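Local coordinates for hypothetical conserved protein (Geobacillus kaustophilus, PDB 2QYH), which is of unknown function but is probably a magnesium-binding phosphatase of the haloacid dehalogenase-like type, at residues 181-193 with 208-220. Residues are numbered along the deposited sequence; the frame is centred on the assembly and turned at random.
Sequences GGSKAEGIRMMIE and GLNDIEMLSFVGT
Helices 184-193 and 212-217 run roughly parallel, their axes 36° apart and 8.8 Å at closest approach, with the CA atoms of A185 and M214 nearest. In the parallel, Rossmann-like core of this HAD-type hydrolase, I192 and V218, the latter just past the second helix, both pack on V202 of strand 202-206, and K184 extends from the first helix into the probable active site. Extended beyond CG, its chain carries NZ to 2.6 Å from OD1 of D211, a salt bridge in which NZ meets OD1 nearly along its C-O axis; lysine has the length for this, and the same NZ pairs with D9 of what is probably the family's DxDx(T/V) motif. D211 OD2 accepts from G208 N at 2.9 Å and from D207 N, so both ends of the carboxylate are held. An asparagine in place of D211 would probably cost K184 a carboxylate partner and leave its ammonium less firmly placed beside D9. Behind this polar end, methyl-sized A185 lets the helices come close, its CB 3.9 Å from M214 CA, while I188 CD1 lies 3.7 Å from M214 CG. With CG anti to the backbone N (chi1 170°), F217 carries its ring across to the first helix, a large flat apolar knob filling the hole between A185, I188, R189 and I192; I188 CG2 meets the ring edge, and R189 CG lies 3.8 Å from F217 CZ. S183 is the N-cap: its small hydroxyl OG accepts from E186 N at 3.2 Å and donates to E213 OE1 at 2.8 Å, reaching that oxygen on its syn side, 24° out of the carboxylate plane.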
ATOM      1  N   GLY D 181     -20.576  18.326   9.625  1.00 31.34           N
ATOM      2  CA  GLY D 181     -19.603  19.339   9.972  1.00 31.34           C
ATOM      3  C   GLY D 181     -18.196  18.918   9.623  1.00 31.34           C
ATOM      4  O   GLY D 181     -17.281  19.728   9.686  1.00 31.34           O
ATOM      5  N   GLY D 182     -18.015  17.655   9.252  1.00 30.06           N
ATOM      6  CA  GLY D 182     -16.690  17.189   8.899  1.00 29.06           C
ATOM      7  C   GLY D 182     -16.385  17.211   7.411  1.00 28.06           C
ATOM      8  O   GLY D 182     -17.236  16.877   6.579  1.00 28.06           O
ATOM      9  N   SER D 183     -15.163  17.613   7.076  1.00 33.34           N
ATOM     10  CA  SER D 183     -14.702  17.656   5.689  1.00 32.34           C
ATOM     11  C   SER D 183     -13.180  17.768   5.722  1.00 32.34           C
ATOM     12  O   SER D 183     -12.610  18.205   6.725  1.00 32.34           O
ATOM     13  CB  SER D 183     -15.299  18.851   4.944  1.00 32.35           C
ATOM     14  OG  SER D 183     -14.586  20.039   5.223  1.00 31.35           O
ATOM     15  N   LYS D 184     -12.511  17.379   4.641  1.00 25.35           N
ATOM     16  CA  LYS D 184     -11.063  17.444   4.660  1.00 26.35           C
ATOM     17  C   LYS D 184     -10.528  18.863   4.671  1.00 25.35           C
ATOM     18  O   LYS D 184      -9.429  19.098   5.179  1.00 25.35           O
ATOM     19  CB  LYS D 184     -10.446  16.630   3.515  1.00 31.69           C
ATOM     20  CG  LYS D 184     -10.695  17.116   2.105  1.00 32.69           C
ATOM     21  CD  LYS D 184      -9.986  16.192   1.125  1.00 32.69           C
ATOM     22  CE  LYS D 184     -10.157  16.651  -0.314  1.00 34.69           C
ATOM     23  NZ  LYS D 184      -9.435  15.780  -1.287  1.00 35.69           N
ATOM     24  N   ALA D 185     -11.289  19.815   4.142  1.00 26.36           N
ATOM     25  CA  ALA D 185     -10.817  21.195   4.158  1.00 26.36           C
ATOM     26  C   ALA D 185     -10.817  21.628   5.613  1.00 26.36           C
ATOM     27  O   ALA D 185      -9.948  22.383   6.051  1.00 26.36           O
ATOM     28  CB  ALA D 185     -11.732  22.091   3.343  1.00 20.85           C
ATOM     29  N   GLU D 186     -11.797  21.124   6.357  1.00 35.20           N
ATOM     30  CA  GLU D 186     -11.938  21.425   7.776  1.00 35.20           C
ATOM     31  C   GLU D 186     -10.753  20.822   8.524  1.00 34.20           C
ATOM     32  O   GLU D 186     -10.213  21.431   9.450  1.00 34.20           O
ATOM     33  CB  GLU D 186     -13.250  20.835   8.300  1.00 44.10           C
ATOM     34  CG  GLU D 186     -13.598  21.206   9.731  1.00 48.10           C
ATOM     35  CD  GLU D 186     -13.659  22.709   9.962  1.00 54.10           C
ATOM     36  OE1 GLU D 186     -13.921  23.464   8.992  1.00 54.10           O
ATOM     37  OE2 GLU D 186     -13.460  23.130  11.123  1.00 57.10           O
ATOM     38  N   GLY D 187     -10.361  19.620   8.115  1.00 34.51           N
ATOM     39  CA  GLY D 187      -9.233  18.957   8.740  1.00 33.51           C
ATOM     40  C   GLY D 187      -7.973  19.755   8.463  1.00 33.51           C
ATOM     41  O   GLY D 187      -7.087  19.848   9.310  1.00 34.51           O
ATOM     42  N   ILE D 188      -7.900  20.325   7.262  1.00 27.87           N
ATOM     43  CA  ILE D 188      -6.770  21.144   6.850  1.00 26.87           C
ATOM     44  C   ILE D 188      -6.741  22.413   7.685  1.00 27.87           C
ATOM     45  O   ILE D 188      -5.672  22.954   7.972  1.00 27.87           O
ATOM     46  CB  ILE D 188      -6.869  21.515   5.341  1.00 20.86           C
ATOM     47  CG1 ILE D 188      -6.536  20.286   4.495  1.00 19.86           C
ATOM     48  CG2 ILE D 188      -5.911  22.638   4.992  1.00 19.86           C
ATOM     49  CD1 ILE D 188      -6.674  20.494   3.026  1.00 14.86           C
ATOM     50  N   ARG D 189      -7.915  22.883   8.089  1.00 34.27           N
ATOM     51  CA  ARG D 189      -7.982  24.096   8.889  1.00 36.27           C
ATOM     52  C   ARG D 189      -7.318  23.948  10.261  1.00 36.27           C
ATOM     53  O   ARG D 189      -6.614  24.858  10.689  1.00 36.27           O
ATOM     54  CB  ARG D 189      -9.423  24.567   9.060  1.00 46.20           C
ATOM     55  CG  ARG D 189      -9.522  25.916   9.752  1.00 48.20           C
ATOM     56  CD  ARG D 189     -10.915  26.493   9.620  1.00 49.20           C
ATOM     57  NE  ARG D 189     -11.652  26.523  10.880  1.00 57.20           N
ATOM     58  CZ  ARG D 189     -11.859  25.468  11.660  1.00 61.20           C
ATOM     59  NH1 ARG D 189     -11.377  24.282  11.322  1.00 63.20           N
ATOM     60  NH2 ARG D 189     -12.570  25.592  12.771  1.00 62.20           N
HETATM   61  N   MSE D 190      -7.525  22.831  10.961  1.00 36.85           N
HETATM   62  CA  MSE D 190      -6.865  22.700  12.262  1.00 36.85           C
HETATM   63  C   MSE D 190      -5.454  22.201  12.168  1.00 36.85           C
HETATM   64  O   MSE D 190      -4.660  22.407  13.079  1.00 55.95           O
HETATM   65  CB  MSE D 190      -7.609  21.792  13.222  1.00 91.30           C
HETATM   66  CG  MSE D 190      -8.765  21.078  12.653  1.00 91.30           C
HETATM   67 SE   MSE D 190     -10.134  21.189  13.979  1.00 91.30          SE
HETATM   68  CE  MSE D 190      -9.379  22.484  15.208  1.00 91.30           C
HETATM   69  N   MSE D 191      -5.146  21.503  11.086  1.00 28.24           N
HETATM   70  CA  MSE D 191      -3.791  21.058  10.914  1.00 28.24           C
HETATM   71  C   MSE D 191      -2.975  22.356  10.955  1.00 28.24           C
HETATM   72  O   MSE D 191      -2.041  22.489  11.755  1.00 35.80           O
HETATM   73  CB  MSE D 191      -3.616  20.378   9.566  1.00 64.86           C
HETATM   74  CG  MSE D 191      -2.172  20.296   9.129  1.00 64.86           C
HETATM   75 SE   MSE D 191      -1.423  18.536   9.242  1.00 64.86          SE
HETATM   76  CE  MSE D 191      -0.801  18.572  11.059  1.00 64.86           C
ATOM     77  N   ILE D 192      -3.364  23.326  10.119  1.00 24.67           N
ATOM     78  CA  ILE D 192      -2.646  24.594  10.050  1.00 24.67           C
ATOM     79  C   ILE D 192      -2.832  25.484  11.271  1.00 24.67           C
ATOM     80  O   ILE D 192      -1.977  26.322  11.572  1.00 24.67           O
ATOM     81  CB  ILE D 192      -3.004  25.389   8.766  1.00 23.93           C
ATOM     82  CG1 ILE D 192      -4.446  25.896   8.830  1.00 22.93           C
ATOM     83  CG2 ILE D 192      -2.800  24.499   7.543  1.00 23.93           C
ATOM     84  CD1 ILE D 192      -4.853  26.729   7.639  1.00 22.93           C
ATOM     85  N   GLU D 193      -3.939  25.309  11.980  1.00 29.56           N
ATOM     86  CA  GLU D 193      -4.181  26.091  13.180  1.00 31.56           C
ATOM     87  C   GLU D 193      -3.218  25.588  14.246  1.00 30.56           C
ATOM     88  O   GLU D 193      -2.522  26.374  14.884  1.00 30.56           O
ATOM     89  CB  GLU D 193      -5.620  25.915  13.647  1.00 57.30           C
ATOM     90  CG  GLU D 193      -6.502  27.107  13.362  1.00 59.30           C
ATOM     91  CD  GLU D 193      -7.960  26.844  13.693  1.00 60.30           C
ATOM     92  OE1 GLU D 193      -8.235  26.234  14.757  1.00 63.30           O
ATOM     93  OE2 GLU D 193      -8.829  27.257  12.892  1.00 65.30           O
ATOM     94  N   GLY D 208     -10.373  16.581  -8.472  1.00 31.76           N
ATOM     95  CA  GLY D 208     -11.796  16.304  -8.527  1.00 30.76           C
ATOM     96  C   GLY D 208     -12.677  17.265  -7.764  1.00 30.76           C
ATOM     97  O   GLY D 208     -12.203  18.122  -7.011  1.00 30.76           O
ATOM     98  N   LEU D 209     -13.980  17.102  -7.963  1.00 33.78           N
ATOM     99  CA  LEU D 209     -14.986  17.936  -7.320  1.00 33.78           C
ATOM    100  C   LEU D 209     -14.876  17.887  -5.798  1.00 33.78           C
ATOM    101  O   LEU D 209     -15.214  18.853  -5.112  1.00 34.78           O
ATOM    102  CB  LEU D 209     -16.373  17.477  -7.757  1.00 25.39           C
ATOM    103  CG  LEU D 209     -16.606  17.401  -9.272  1.00 26.39           C
ATOM    104  CD1 LEU D 209     -17.937  16.723  -9.539  1.00 25.39           C
ATOM    105  CD2 LEU D 209     -16.568  18.806  -9.883  1.00 25.39           C
ATOM    106  N   ASN D 210     -14.405  16.763  -5.264  1.00 34.26           N
ATOM    107  CA  ASN D 210     -14.261  16.649  -3.816  1.00 34.26           C
ATOM    108  C   ASN D 210     -13.082  17.494  -3.321  1.00 34.26           C
ATOM    109  O   ASN D 210     -12.865  17.645  -2.117  1.00 34.26           O
ATOM    110  CB  ASN D 210     -14.104  15.178  -3.399  1.00 61.63           C
ATOM    111  CG  ASN D 210     -12.820  14.551  -3.899  1.00 62.63           C
ATOM    112  OD1 ASN D 210     -12.109  15.118  -4.725  1.00 62.63           O
ATOM    113  ND2 ASN D 210     -12.523  13.359  -3.400  1.00 65.63           N
ATOM    114  N   ASP D 211     -12.344  18.067  -4.267  1.00 31.14           N
ATOM    115  CA  ASP D 211     -11.212  18.914  -3.945  1.00 31.14           C
ATOM    116  C   ASP D 211     -11.565  20.399  -3.987  1.00 32.14           C
ATOM    117  O   ASP D 211     -10.740  21.245  -3.627  1.00 32.14           O
ATOM    118  CB  ASP D 211     -10.062  18.655  -4.919  1.00 34.50           C
ATOM    119  CG  ASP D 211      -9.476  17.266  -4.774  1.00 34.50           C
ATOM    120  OD1 ASP D 211      -9.182  16.873  -3.626  1.00 35.50           O
ATOM    121  OD2 ASP D 211      -9.298  16.571  -5.799  1.00 32.50           O
ATOM    122  N   ILE D 212     -12.783  20.722  -4.415  1.00 27.49           N
ATOM    123  CA  ILE D 212     -13.195  22.115  -4.527  1.00 27.49           C
ATOM    124  C   ILE D 212     -13.141  22.920  -3.243  1.00 28.49           C
ATOM    125  O   ILE D 212     -12.579  24.017  -3.222  1.00 29.49           O
ATOM    126  CB  ILE D 212     -14.608  22.236  -5.136  1.00 26.57           C
ATOM    127  CG1 ILE D 212     -14.553  21.908  -6.634  1.00 25.57           C
ATOM    128  CG2 ILE D 212     -15.153  23.638  -4.922  1.00 24.57           C
ATOM    129  CD1 ILE D 212     -15.904  21.863  -7.307  1.00 22.57           C
ATOM    130  N   GLU D 213     -13.720  22.394  -2.170  1.00 32.88           N
ATOM    131  CA  GLU D 213     -13.709  23.124  -0.909  1.00 33.88           C
ATOM    132  C   GLU D 213     -12.273  23.368  -0.456  1.00 33.88           C
ATOM    133  O   GLU D 213     -11.912  24.479  -0.068  1.00 34.88           O
ATOM    134  CB  GLU D 213     -14.472  22.356   0.168  1.00 32.61           C
ATOM    135  CG  GLU D 213     -14.476  23.056   1.513  1.00 33.61           C
ATOM    136  CD  GLU D 213     -14.950  22.156   2.631  1.00 34.61           C
ATOM    137  OE1 GLU D 213     -14.575  20.957   2.622  1.00 38.61           O
ATOM    138  OE2 GLU D 213     -15.680  22.649   3.521  1.00 36.61           O
HETATM  139  N   MSE D 214     -11.457  22.323  -0.516  1.00 27.29           N
HETATM  140  CA  MSE D 214     -10.055  22.417  -0.127  1.00 27.29           C
HETATM  141  C   MSE D 214      -9.335  23.504  -0.916  1.00 27.29           C
HETATM  142  O   MSE D 214      -8.680  24.382  -0.344  1.00 36.47           O
HETATM  143  CB  MSE D 214      -9.355  21.078  -0.353  1.00 52.93           C
HETATM  144  CG  MSE D 214      -7.849  21.185  -0.404  1.00 52.93           C
HETATM  145 SE   MSE D 214      -7.006  19.476  -0.573  1.00 52.93          SE
HETATM  146  CE  MSE D 214      -7.022  19.258  -2.493  1.00 52.93           C
ATOM    147  N   LEU D 215      -9.473  23.434  -2.235  1.00 30.22           N
ATOM    148  CA  LEU D 215      -8.842  24.381  -3.147  1.00 29.22           C
ATOM    149  C   LEU D 215      -9.234  25.842  -2.930  1.00 29.22           C
ATOM    150  O   LEU D 215      -8.395  26.737  -3.025  1.00 29.22           O
ATOM    151  CB  LEU D 215      -9.152  23.977  -4.588  1.00 32.71           C
ATOM    152  CG  LEU D 215      -7.948  23.602  -5.442  1.00 33.71           C
ATOM    153  CD1 LEU D 215      -7.143  22.530  -4.746  1.00 32.71           C
ATOM    154  CD2 LEU D 215      -8.418  23.123  -6.794  1.00 33.71           C
ATOM    155  N   SER D 216     -10.503  26.093  -2.641  1.00 38.04           N
ATOM    156  CA  SER D 216     -10.935  27.468  -2.436  1.00 38.04           C
ATOM    157  C   SER D 216     -10.573  27.955  -1.041  1.00 38.04           C
ATOM    158  O   SER D 216     -10.429  29.156  -0.812  1.00 38.04           O
ATOM    159  CB  SER D 216     -12.439  27.583  -2.637  1.00 35.72           C
ATOM    160  OG  SER D 216     -13.106  26.808  -1.666  1.00 37.72           O
ATOM    161  N   PHE D 217     -10.412  27.024  -0.109  1.00 31.92           N
ATOM    162  CA  PHE D 217     -10.082  27.398   1.254  1.00 31.92           C
ATOM    163  C   PHE D 217      -8.641  27.808   1.498  1.00 31.92           C
ATOM    164  O   PHE D 217      -8.387  28.776   2.204  1.00 31.92           O
ATOM    165  CB  PHE D 217     -10.434  26.277   2.227  1.00 26.64           C
ATOM    166  CG  PHE D 217      -9.912  26.512   3.604  1.00 26.64           C
ATOM    167  CD1 PHE D 217      -8.810  25.805   4.073  1.00 26.64           C
ATOM    168  CD2 PHE D 217     -10.488  27.487   4.419  1.00 27.64           C
ATOM    169  CE1 PHE D 217      -8.280  26.062   5.335  1.00 27.64           C
ATOM    170  CE2 PHE D 217      -9.970  27.756   5.684  1.00 27.64           C
ATOM    171  CZ  PHE D 217      -8.859  27.040   6.144  1.00 28.64           C
ATOM    172  N   VAL D 218      -7.698  27.070   0.928  1.00 27.49           N
ATOM    173  CA  VAL D 218      -6.292  27.375   1.138  1.00 27.49           C
ATOM    174  C   VAL D 218      -5.833  28.656   0.463  1.00 27.49           C
ATOM    175  O   VAL D 218      -6.506  29.188  -0.408  1.00 27.49           O
ATOM    176  CB  VAL D 218      -5.398  26.209   0.676  1.00 23.38           C
ATOM    177  CG1 VAL D 218      -5.806  24.942   1.417  1.00 21.38           C
ATOM    178  CG2 VAL D 218      -5.495  26.020  -0.834  1.00 22.38           C
ATOM    179  N   GLY D 219      -4.683  29.154   0.881  1.00 31.74           N
ATOM    180  CA  GLY D 219      -4.167  30.372   0.297  1.00 31.74           C
ATOM    181  C   GLY D 219      -4.021  30.268  -1.207  1.00 32.74           C
ATOM    182  O   GLY D 219      -4.478  31.143  -1.946  1.00 32.74           O
ATOM    183  N   THR D 220      -3.392  29.192  -1.664  1.00 31.06           N
ATOM    184  CA  THR D 220      -3.178  28.988  -3.083  1.00 30.06           C
ATOM    185  C   THR D 220      -3.659  27.621  -3.523  1.00 30.06           C
ATOM    186  O   THR D 220      -3.011  26.609  -3.261  1.00 31.06           O
ATOM    187  CB  THR D 220      -1.698  29.133  -3.421  1.00 27.76           C
ATOM    188  OG1 THR D 220      -1.256  30.428  -3.014  1.00 26.76           O
ATOM    189  CG2 THR D 220      -1.461  28.970  -4.919  1.00 26.76           C
TER